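Local coordinates for protein monothiol glutaredoxin-S14, chloroplastic (Arabidopsis thaliana, PDB 3IPZ) that forms a [2Fe-2S]-bridged homodimer in chloroplasts that may donate iron-sulfur clusters to other proteins, and may regulate CAX cation transporters, at residues L22-T27 / T38-L43. Numbering follows the deposited sequence.
Sequences LFMKGT and TVVQIL
Leu22 and Met24, on one face of strand 20-24, pack against Val39, Val40 and Leu43 of helix 34-45, the short axes of 22-24 and 38-43 running roughly antiparallel, at 150°, with a closest approach of 10.3 Å. Leu22 meets all three helix residues. Its CG lies anti to the backbone N (chi1 -159°), which carries the branch point out to the helix. There CG of Leu22 sits 4.1 Å from CG1 of Val39 and 4.3 Å from CD1 of Leu43, one helical turn beyond Val39. The methyl CD1 of Leu22 reaches instead to CG2 of Val40, 3.9 Å away, the two side chains crossing at about a right angle. That same Val40 methyl is shared with Met24, whose CE approaches CG2 to 3.7 Å while SD stands 3.9 Å from it. The Met24 chain is extended at chi2 and bends at chi3 (-64°), turning CE so that both ends of the SD-CE bond lie against the methyl. Strand 20-24, helix 34-45 and strand 51-54 form a beta-alpha-beta unit of the thioredoxin-like glutaredoxin fold, and this contact seats the connecting helix on the first of its parallel strands. All five touching residues are buried and the interface is wholly apolar, without a hydrogen bond between the segments. Pro75 extends the apolar layer by touching both Leu22 and Val39, while Phe50 packs on Leu43. Phe23, between Leu22 and Met24, contacts helix 5-15 through Leu14 and Val15, placing the strand between two helical layers. Past the strand, the chain enters the loop bearing Lys25, a probable glutathione-binding residue, whose backbone N is hydrogen-bonded to OG of Ser36 in helix 34-45.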
ATOM      1  N   LEU A  22       2.490  -2.499  -0.729  1.00 31.28           N
ATOM      2  CA  LEU A  22       2.630  -1.053  -0.800  1.00 31.99           C
ATOM      3  C   LEU A  22       2.620  -0.529  -2.233  1.00 34.96           C
ATOM      4  O   LEU A  22       3.437  -0.931  -3.048  1.00 33.00           O
ATOM      5  CB  LEU A  22       3.949  -0.652  -0.155  1.00 27.76           C
ATOM      6  CG  LEU A  22       4.221   0.749   0.366  1.00 38.83           C
ATOM      7  CD1 LEU A  22       5.620   1.121  -0.069  1.00 29.85           C
ATOM      8  CD2 LEU A  22       3.198   1.740  -0.122  1.00 32.44           C
ATOM      9  N   PHE A  23       1.698   0.369  -2.544  1.00 40.04           N
ATOM     10  CA  PHE A  23       1.672   0.963  -3.876  1.00 36.65           C
ATOM     11  C   PHE A  23       2.374   2.303  -3.713  1.00 34.09           C
ATOM     12  O   PHE A  23       1.906   3.162  -2.991  1.00 33.25           O
ATOM     13  CB  PHE A  23       0.234   1.119  -4.359  1.00 32.29           C
ATOM     14  CG  PHE A  23      -0.438  -0.194  -4.618  1.00 39.36           C
ATOM     15  CD1 PHE A  23      -1.352  -0.721  -3.706  1.00 33.89           C
ATOM     16  CD2 PHE A  23      -0.113  -0.937  -5.753  1.00 31.60           C
ATOM     17  CE1 PHE A  23      -1.932  -1.968  -3.912  1.00 36.64           C
ATOM     18  CE2 PHE A  23      -0.688  -2.191  -5.978  1.00 37.37           C
ATOM     19  CZ  PHE A  23      -1.600  -2.711  -5.054  1.00 44.72           C
ATOM     20  N   MET A  24       3.512   2.461  -4.382  1.00 34.86           N
ATOM     21  CA  MET A  24       4.314   3.669  -4.247  1.00 37.36           C
ATOM     22  C   MET A  24       4.803   4.289  -5.546  1.00 39.50           C
ATOM     23  O   MET A  24       4.562   3.779  -6.643  1.00 44.85           O
ATOM     24  CB  MET A  24       5.544   3.351  -3.394  1.00 34.93           C
ATOM     25  CG  MET A  24       6.449   2.316  -4.036  1.00 33.62           C
ATOM     26  SD  MET A  24       7.839   1.771  -3.002  1.00 36.26           S
ATOM     27  CE  MET A  24       8.769   3.324  -2.855  1.00 25.40           C
ATOM     28  N   LYS A  25       5.490   5.417  -5.398  1.00 38.28           N
ATOM     29  CA  LYS A  25       6.079   6.118  -6.524  1.00 37.05           C
ATOM     30  C   LYS A  25       7.534   5.681  -6.471  1.00 40.11           C
ATOM     31  O   LYS A  25       8.295   6.094  -5.587  1.00 37.64           O
ATOM     32  CB  LYS A  25       5.944   7.629  -6.339  1.00 34.82           C
ATOM     33  CG  LYS A  25       4.499   8.091  -6.432  1.00 35.32           C
ATOM     34  CD  LYS A  25       4.371   9.587  -6.379  1.00 39.50           C
ATOM     35  CE  LYS A  25       2.929   9.995  -6.598  1.00 33.84           C
ATOM     36  NZ  LYS A  25       2.752  11.475  -6.474  1.00 36.82           N
ATOM     37  N   GLY A  26       7.907   4.802  -7.395  1.00 37.57           N
ATOM     38  CA  GLY A  26       9.265   4.309  -7.405  1.00 30.16           C
ATOM     39  C   GLY A  26       9.342   2.902  -6.856  1.00 32.07           C
ATOM     40  O   GLY A  26       8.362   2.154  -6.886  1.00 30.88           O
ATOM     41  N   THR A  27      10.510   2.557  -6.329  1.00 33.09           N
ATOM     42  CA  THR A  27      10.767   1.234  -5.790  1.00 36.68           C
ATOM     43  C   THR A  27      11.312   1.394  -4.378  1.00 38.95           C
ATOM     44  O   THR A  27      11.741   2.484  -3.996  1.00 38.07           O
ATOM     45  CB  THR A  27      11.806   0.499  -6.678  1.00 37.38           C
ATOM     46  OG1 THR A  27      11.827  -0.892  -6.345  1.00 72.64           O
ATOM     47  CG2 THR A  27      13.193   1.069  -6.446  1.00 36.78           C
ATOM     48  N   THR A  38       8.917   7.684   3.224  1.00 37.66           N
ATOM     49  CA  THR A  38       8.556   7.597   4.632  1.00 42.05           C
ATOM     50  C   THR A  38       7.905   6.251   4.959  1.00 42.49           C
ATOM     51  O   THR A  38       8.269   5.603   5.938  1.00 43.25           O
ATOM     52  CB  THR A  38       7.574   8.719   5.035  1.00 48.66           C
ATOM     53  OG1 THR A  38       8.158   9.997   4.751  1.00 34.92           O
ATOM     54  CG2 THR A  38       7.256   8.632   6.526  1.00 36.26           C
ATOM     55  N   VAL A  39       6.944   5.826   4.143  1.00 38.28           N
ATOM     56  CA  VAL A  39       6.275   4.557   4.404  1.00 40.05           C
ATOM     57  C   VAL A  39       7.259   3.384   4.304  1.00 43.60           C
ATOM     58  O   VAL A  39       7.250   2.494   5.159  1.00 42.94           O
ATOM     59  CB  VAL A  39       5.061   4.351   3.452  1.00 34.39           C
ATOM     60  CG1 VAL A  39       4.397   3.016   3.722  1.00 24.92           C
ATOM     61  CG2 VAL A  39       4.039   5.462   3.671  1.00 24.92           C
ATOM     62  N   VAL A  40       8.114   3.383   3.283  1.00 39.54           N
ATOM     63  CA  VAL A  40       9.093   2.313   3.145  1.00 39.65           C
ATOM     64  C   VAL A  40       9.956   2.253   4.409  1.00 43.44           C
ATOM     65  O   VAL A  40      10.153   1.174   4.995  1.00 36.82           O
ATOM     66  CB  VAL A  40      10.025   2.525   1.913  1.00 48.51           C
ATOM     67  CG1 VAL A  40      11.243   1.611   2.015  1.00 38.27           C
ATOM     68  CG2 VAL A  40       9.270   2.226   0.613  1.00 33.15           C
ATOM     69  N   GLN A  41      10.470   3.404   4.834  1.00 39.30           N
ATOM     70  CA  GLN A  41      11.302   3.433   6.037  1.00 43.87           C
ATOM     71  C   GLN A  41      10.525   2.930   7.255  1.00 44.62           C
ATOM     72  O   GLN A  41      11.078   2.225   8.101  1.00 46.23           O
ATOM     73  CB  GLN A  41      11.848   4.842   6.294  1.00 43.63           C
ATOM     74  CG  GLN A  41      12.780   5.368   5.195  1.00 42.75           C
ATOM     75  CD  GLN A  41      13.769   4.313   4.689  1.00 60.45           C
ATOM     76  OE1 GLN A  41      14.525   3.722   5.466  1.00 66.04           O
ATOM     77  NE2 GLN A  41      13.767   4.080   3.376  1.00 57.50           N
ATOM     78  N   ILE A  42       9.245   3.287   7.343  1.00 41.34           N
ATOM     79  CA  ILE A  42       8.417   2.822   8.451  1.00 35.35           C
ATOM     80  C   ILE A  42       8.433   1.294   8.400  1.00 38.42           C
ATOM     81  O   ILE A  42       8.733   0.630   9.393  1.00 42.83           O
ATOM     82  CB  ILE A  42       6.923   3.262   8.319  1.00 36.35           C
ATOM     83  CG1 ILE A  42       6.784   4.775   8.351  1.00 29.90           C
ATOM     84  CG2 ILE A  42       6.106   2.670   9.438  1.00 29.16           C
ATOM     85  CD1 ILE A  42       7.337   5.525   9.597  1.00 62.17           C
ATOM     86  N   LEU A  43       8.105   0.747   7.230  1.00 32.42           N
ATOM     87  CA  LEU A  43       8.046  -0.702   7.047  1.00 45.00           C
ATOM     88  C   LEU A  43       9.377  -1.405   7.264  1.00 48.69           C
ATOM     89  O   LEU A  43       9.408  -2.532   7.754  1.00 46.75           O
ATOM     90  CB  LEU A  43       7.494  -1.051   5.658  1.00 44.37           C
ATOM     91  CG  LEU A  43       6.045  -0.642   5.373  1.00 34.10           C
ATOM     92  CD1 LEU A  43       5.678  -1.072   3.977  1.00 24.60           C
ATOM     93  CD2 LEU A  43       5.095  -1.271   6.390  1.00 37.15           C
TER